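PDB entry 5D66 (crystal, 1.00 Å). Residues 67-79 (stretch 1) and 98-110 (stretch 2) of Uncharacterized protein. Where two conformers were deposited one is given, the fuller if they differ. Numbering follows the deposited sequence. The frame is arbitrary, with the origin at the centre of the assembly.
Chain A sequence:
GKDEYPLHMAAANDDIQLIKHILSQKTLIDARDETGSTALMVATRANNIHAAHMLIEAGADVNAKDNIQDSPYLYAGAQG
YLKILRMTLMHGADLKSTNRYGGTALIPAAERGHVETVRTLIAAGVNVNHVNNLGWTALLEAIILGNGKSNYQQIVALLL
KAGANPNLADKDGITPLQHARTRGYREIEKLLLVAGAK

Stretch 1 67-79: NIQDSPYLYAGAQ
Stretch 2 98-110: TNRYGGTALIPAA

At the apolar centre of the contact between residues 67-79 and 98-110 of one chain, Ala 105 (phi/psi -63/-27) points its CB toward the first stretch. Leu 74 (chi1 m, chi2 t) places CD2 4.2 Å from Ala 105 CB, while its CD1 reaches back to 3.5 Å from Thr 98 O. The Tyr 73 ring (chi1 154°, chi2 70°) meets the same methyl obliquely, with Tyr 73 CZ 3.5 Å from Ala 105 CB. Close packing here depends on Gly 77: an ideal CB on it would point toward the second stretch and lie 2.8 Å from Ala 105 CB, a clash. One turn on from Leu 74, Ala 78 CB packs 3.6 Å from Pro 108 CG (ring C-gamma endo), and Gly 77 O sits 3.6 Å from Ala 109 CB.

The two loop-then-helix segments lie side by side with 604 Å² buried between them. The helix that begins at Pro 72 and the helix that includes 106-110 run nearly parallel, at 18° between their N-to-C directions, and their axes approach to 7.4 Å. The register is marked by three CA pairs: Gln 69 CA to Arg 100 CA 5.3 Å, Leu 74 CA to Ala 105 CA 4.9 Å, and Ala 78 CA to Pro 108 CA 4.8 Å.

Both helical segments are regular, with phi/psi near -60/-45 through most of 72-78 and 106-110. Ser 71 (chi1 p) caps the first, its OG accepting from Leu 74 N at 3.0 Å; Thr 104 (chi1 p) precedes the turn into the second, its OG1 accepting a weak bond from Leu 106 N at 3.3 Å. Before that turn, Asn 99 to Gly 102 form a type I beta turn, closed by Gly 102 N to Asn 99 O at 2.9 Å. Asn 99 (chi1 p, chi2 36°) braces it from within: its OD1 accepts from Gly 103 N at 3.0 Å and, weakly, from Tyr 101 N at 2.9 Å. Gly 102 takes phi/psi 70/20, a positive phi that favours glycine.

No direct hydrogen bond crosses the contact; waters join the polar groups instead. Near the centre, one accepts from Tyr 73 OH (2.8 Å) and Ala 105 N (3.2 Å), and another donates to Leu 74 O and accepts from Asn 99 ND2, both at 2.9 Å.

At the polar edge, Gln 69 adopts phi/psi 65/24 and Arg 100 extends (chi1 p, chi2 and chi3 t, chi4 -92°). The Arg 100 guanidinium carries Ile 68 CD1 over one face, 3.9 Å from NH1, and meets Asp 70 (chi1 m) near its plane. Their salt bridge is long, Asp 70 OD1 to Arg 100 NH1 3.8 Å, and water reinforces it. One water donates to Ile 68 O and Asp 70 OD1 (2.7 Å each) and accepts from Arg 100 N and NH1 (3.0 Å each); a second links Asp 70 OD2 (2.7 Å) to Arg 100 NH1 (2.8 Å).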

# COMPACT_ATOMS: atom_id res chain seq x y z
N ASN A 67 -9.42 6.25 -11.63
CA ASN A 67 -10.76 5.67 -11.88
C ASN A 67 -10.86 4.22 -11.41
O ASN A 67 -11.95 3.66 -11.57
CB ASN A 67 -11.12 5.83 -13.36
CG ASN A 67 -10.23 5.08 -14.30
OD1 ASN A 67 -9.61 4.10 -13.92
ND2 ASN A 67 -10.27 5.44 -15.57
N ILE A 68 -9.86 3.66 -10.74
CA ILE A 68 -9.98 2.41 -9.95
C ILE A 68 -9.67 2.64 -8.48
O ILE A 68 -9.45 1.67 -7.78
CB ILE A 68 -9.20 1.24 -10.55
CG1 ILE A 68 -7.69 1.45 -10.53
CG2 ILE A 68 -9.74 0.95 -11.97
CD1 ILE A 68 -6.88 0.26 -10.92
N GLN A 69 -9.74 3.87 -8.01
CA GLN A 69 -9.51 4.24 -6.60
C GLN A 69 -8.08 4.00 -6.11
O GLN A 69 -7.85 3.96 -4.91
CB GLN A 69 -10.53 3.59 -5.65
CG GLN A 69 -11.99 3.99 -5.95
CD GLN A 69 -12.80 3.95 -4.61
OE1 GLN A 69 -12.44 4.58 -3.60
NE2 GLN A 69 -13.94 3.32 -4.65
N ASP A 70 -7.12 3.98 -7.02
CA ASP A 70 -5.72 4.01 -6.64
C ASP A 70 -5.29 5.44 -6.45
O ASP A 70 -5.63 6.34 -7.21
CB ASP A 70 -4.83 3.36 -7.68
CG ASP A 70 -4.87 1.87 -7.62
OD1 ASP A 70 -5.18 1.26 -6.56
OD2 ASP A 70 -4.40 1.28 -8.64
N SER A 71 -4.45 5.67 -5.45
CA SER A 71 -3.66 6.89 -5.27
C SER A 71 -2.20 6.55 -5.34
O SER A 71 -1.81 5.37 -5.15
CB SER A 71 -3.96 7.59 -3.95
OG SER A 71 -3.51 6.76 -2.89
N PRO A 72 -1.33 7.54 -5.47
CA PRO A 72 0.11 7.25 -5.43
C PRO A 72 0.54 6.49 -4.16
O PRO A 72 1.25 5.51 -4.24
CB PRO A 72 0.77 8.62 -5.61
CG PRO A 72 -0.26 9.35 -6.48
CD PRO A 72 -1.59 8.89 -5.99
N TYR A 73 0.08 6.97 -3.00
CA TYR A 73 0.37 6.29 -1.73
C TYR A 73 -0.17 4.84 -1.75
O TYR A 73 0.55 3.90 -1.41
CB TYR A 73 -0.22 7.12 -0.59
CG TYR A 73 -0.56 6.31 0.65
CD1 TYR A 73 0.44 5.79 1.44
CD2 TYR A 73 -1.87 6.04 0.98
CE1 TYR A 73 0.10 5.04 2.58
CE2 TYR A 73 -2.21 5.31 2.10
CZ TYR A 73 -1.22 4.76 2.86
OH TYR A 73 -1.53 3.99 3.97
N LEU A 74 -1.46 4.67 -2.04
CA LEU A 74 -2.06 3.34 -1.96
C LEU A 74 -1.39 2.35 -2.89
O LEU A 74 -1.16 1.19 -2.54
CB LEU A 74 -3.55 3.39 -2.21
CG LEU A 74 -4.38 4.01 -1.15
CD1 LEU A 74 -5.77 4.40 -1.69
CD2 LEU A 74 -4.58 3.05 0.00
N TYR A 75 -1.10 2.78 -4.11
CA TYR A 75 -0.53 1.93 -5.12
C TYR A 75 0.94 1.60 -4.77
O TYR A 75 1.38 0.45 -4.90
CB TYR A 75 -0.53 2.62 -6.48
CG TYR A 75 -0.18 1.75 -7.64
CD1 TYR A 75 -1.16 1.09 -8.33
CD2 TYR A 75 1.12 1.59 -8.07
CE1 TYR A 75 -0.87 0.25 -9.39
CE2 TYR A 75 1.42 0.78 -9.12
CZ TYR A 75 0.42 0.11 -9.81
OH TYR A 75 0.72 -0.69 -10.91
N ALA A 76 1.71 2.58 -4.31
CA ALA A 76 3.10 2.32 -3.94
C ALA A 76 3.14 1.30 -2.80
O ALA A 76 4.01 0.40 -2.79
CB ALA A 76 3.85 3.58 -3.55
N GLY A 77 2.24 1.41 -1.84
CA GLY A 77 2.20 0.42 -0.76
C GLY A 77 1.84 -0.97 -1.28
O GLY A 77 2.50 -1.98 -0.95
N ALA A 78 0.83 -1.09 -2.12
CA ALA A 78 0.40 -2.38 -2.64
C ALA A 78 1.48 -3.05 -3.47
O ALA A 78 1.60 -4.28 -3.44
CB ALA A 78 -0.87 -2.24 -3.45
N GLN A 79 2.27 -2.26 -4.19
CA GLN A 79 3.28 -2.79 -5.09
C GLN A 79 4.65 -2.93 -4.46
O GLN A 79 5.56 -3.43 -5.10
CB GLN A 79 3.38 -1.95 -6.36
CG GLN A 79 2.09 -1.83 -7.14
CD GLN A 79 1.52 -3.14 -7.60
OE1 GLN A 79 0.28 -3.33 -7.60
NE2 GLN A 79 2.38 -4.07 -7.99
N THR A 98 -8.42 4.31 1.47
CA THR A 98 -8.63 2.95 1.08
C THR A 98 -8.68 2.81 -0.46
O THR A 98 -9.14 3.72 -1.20
CB THR A 98 -9.91 2.35 1.71
OG1 THR A 98 -11.03 3.16 1.37
CG2 THR A 98 -9.83 2.22 3.27
N ASN A 99 -8.25 1.64 -0.91
CA ASN A 99 -8.25 1.28 -2.30
C ASN A 99 -9.64 0.72 -2.69
O ASN A 99 -10.58 0.77 -1.89
CB ASN A 99 -7.14 0.26 -2.56
CG ASN A 99 -7.28 -0.97 -1.72
OD1 ASN A 99 -8.39 -1.42 -1.46
ND2 ASN A 99 -6.16 -1.51 -1.23
N ARG A 100 -9.78 0.19 -3.89
CA ARG A 100 -11.08 -0.25 -4.37
C ARG A 100 -11.62 -1.41 -3.57
O ARG A 100 -12.88 -1.68 -3.69
CB ARG A 100 -11.06 -0.56 -5.85
CG ARG A 100 -10.26 -1.75 -6.19
CD ARG A 100 -9.88 -1.73 -7.69
NE ARG A 100 -9.08 -2.85 -8.11
CZ ARG A 100 -7.73 -2.88 -8.14
NH1 ARG A 100 -6.94 -1.91 -7.63
NH2 ARG A 100 -7.17 -3.97 -8.66
N TYR A 101 -10.75 -2.20 -2.92
CA TYR A 101 -11.17 -3.31 -2.07
C TYR A 101 -11.48 -2.84 -0.66
O TYR A 101 -11.72 -3.69 0.21
CB TYR A 101 -10.06 -4.37 -1.99
CG TYR A 101 -9.85 -5.05 -3.28
CD1 TYR A 101 -10.68 -6.06 -3.67
CD2 TYR A 101 -8.82 -4.68 -4.13
CE1 TYR A 101 -10.52 -6.69 -4.86
CE2 TYR A 101 -8.65 -5.31 -5.33
CZ TYR A 101 -9.48 -6.32 -5.70
OH TYR A 101 -9.24 -6.91 -6.90
N GLY A 102 -11.50 -1.54 -0.40
CA GLY A 102 -11.72 -1.08 0.92
C GLY A 102 -10.60 -1.35 1.89
O GLY A 102 -10.80 -1.27 3.09
N GLY A 103 -9.42 -1.59 1.36
CA GLY A 103 -8.26 -1.84 2.17
C GLY A 103 -7.33 -0.65 2.30
O GLY A 103 -7.27 0.21 1.48
N THR A 104 -6.63 -0.57 3.44
CA THR A 104 -5.51 0.31 3.56
C THR A 104 -4.35 -0.14 2.67
O THR A 104 -4.40 -1.22 2.10
CB THR A 104 -5.02 0.30 5.00
OG1 THR A 104 -4.54 -1.02 5.25
CG2 THR A 104 -6.04 0.70 6.02
N ALA A 105 -3.29 0.66 2.60
CA ALA A 105 -2.09 0.25 1.87
C ALA A 105 -1.43 -0.98 2.49
O ALA A 105 -0.70 -1.71 1.83
CB ALA A 105 -1.10 1.41 1.77
N LEU A 106 -1.62 -1.16 3.80
CA LEU A 106 -1.01 -2.26 4.51
C LEU A 106 -1.53 -3.60 4.10
O LEU A 106 -0.78 -4.59 4.10
CB LEU A 106 -1.19 -2.06 6.02
CG LEU A 106 -0.70 -3.10 6.94
CD1 LEU A 106 0.85 -3.33 6.75
CD2 LEU A 106 -0.98 -2.76 8.37
N ILE A 107 -2.81 -3.72 3.81
CA ILE A 107 -3.42 -5.03 3.54
C ILE A 107 -2.80 -5.66 2.27
O ILE A 107 -2.33 -6.82 2.35
CB ILE A 107 -4.95 -4.97 3.53
CG1 ILE A 107 -5.45 -4.56 4.92
CG2 ILE A 107 -5.47 -6.37 3.16
CD1 ILE A 107 -6.92 -4.43 5.03
N PRO A 108 -2.72 -4.97 1.12
CA PRO A 108 -2.06 -5.59 -0.04
C PRO A 108 -0.59 -5.82 0.17
O PRO A 108 -0.01 -6.78 -0.35
CB PRO A 108 -2.38 -4.65 -1.19
CG PRO A 108 -2.67 -3.33 -0.52
CD PRO A 108 -3.41 -3.74 0.72
N ALA A 109 0.10 -4.96 0.94
CA ALA A 109 1.51 -5.18 1.22
C ALA A 109 1.68 -6.51 1.96
O ALA A 109 2.59 -7.31 1.64
CB ALA A 109 2.05 -4.03 2.02
N ALA A 110 0.80 -6.78 2.93
CA ALA A 110 0.86 -8.05 3.64
C ALA A 110 0.51 -9.21 2.72
O ALA A 110 1.15 -10.24 2.72
CB ALA A 110 -0.06 -7.96 4.86
O HOH W 1 -7.75 0.49 -6.03
O HOH W 2 -12.59 3.19 -0.92
O HOH W 3 -4.30 -1.41 -8.58
O HOH W 4 -4.25 3.38 4.05
O HOH W 5 -3.73 -0.22 -2.24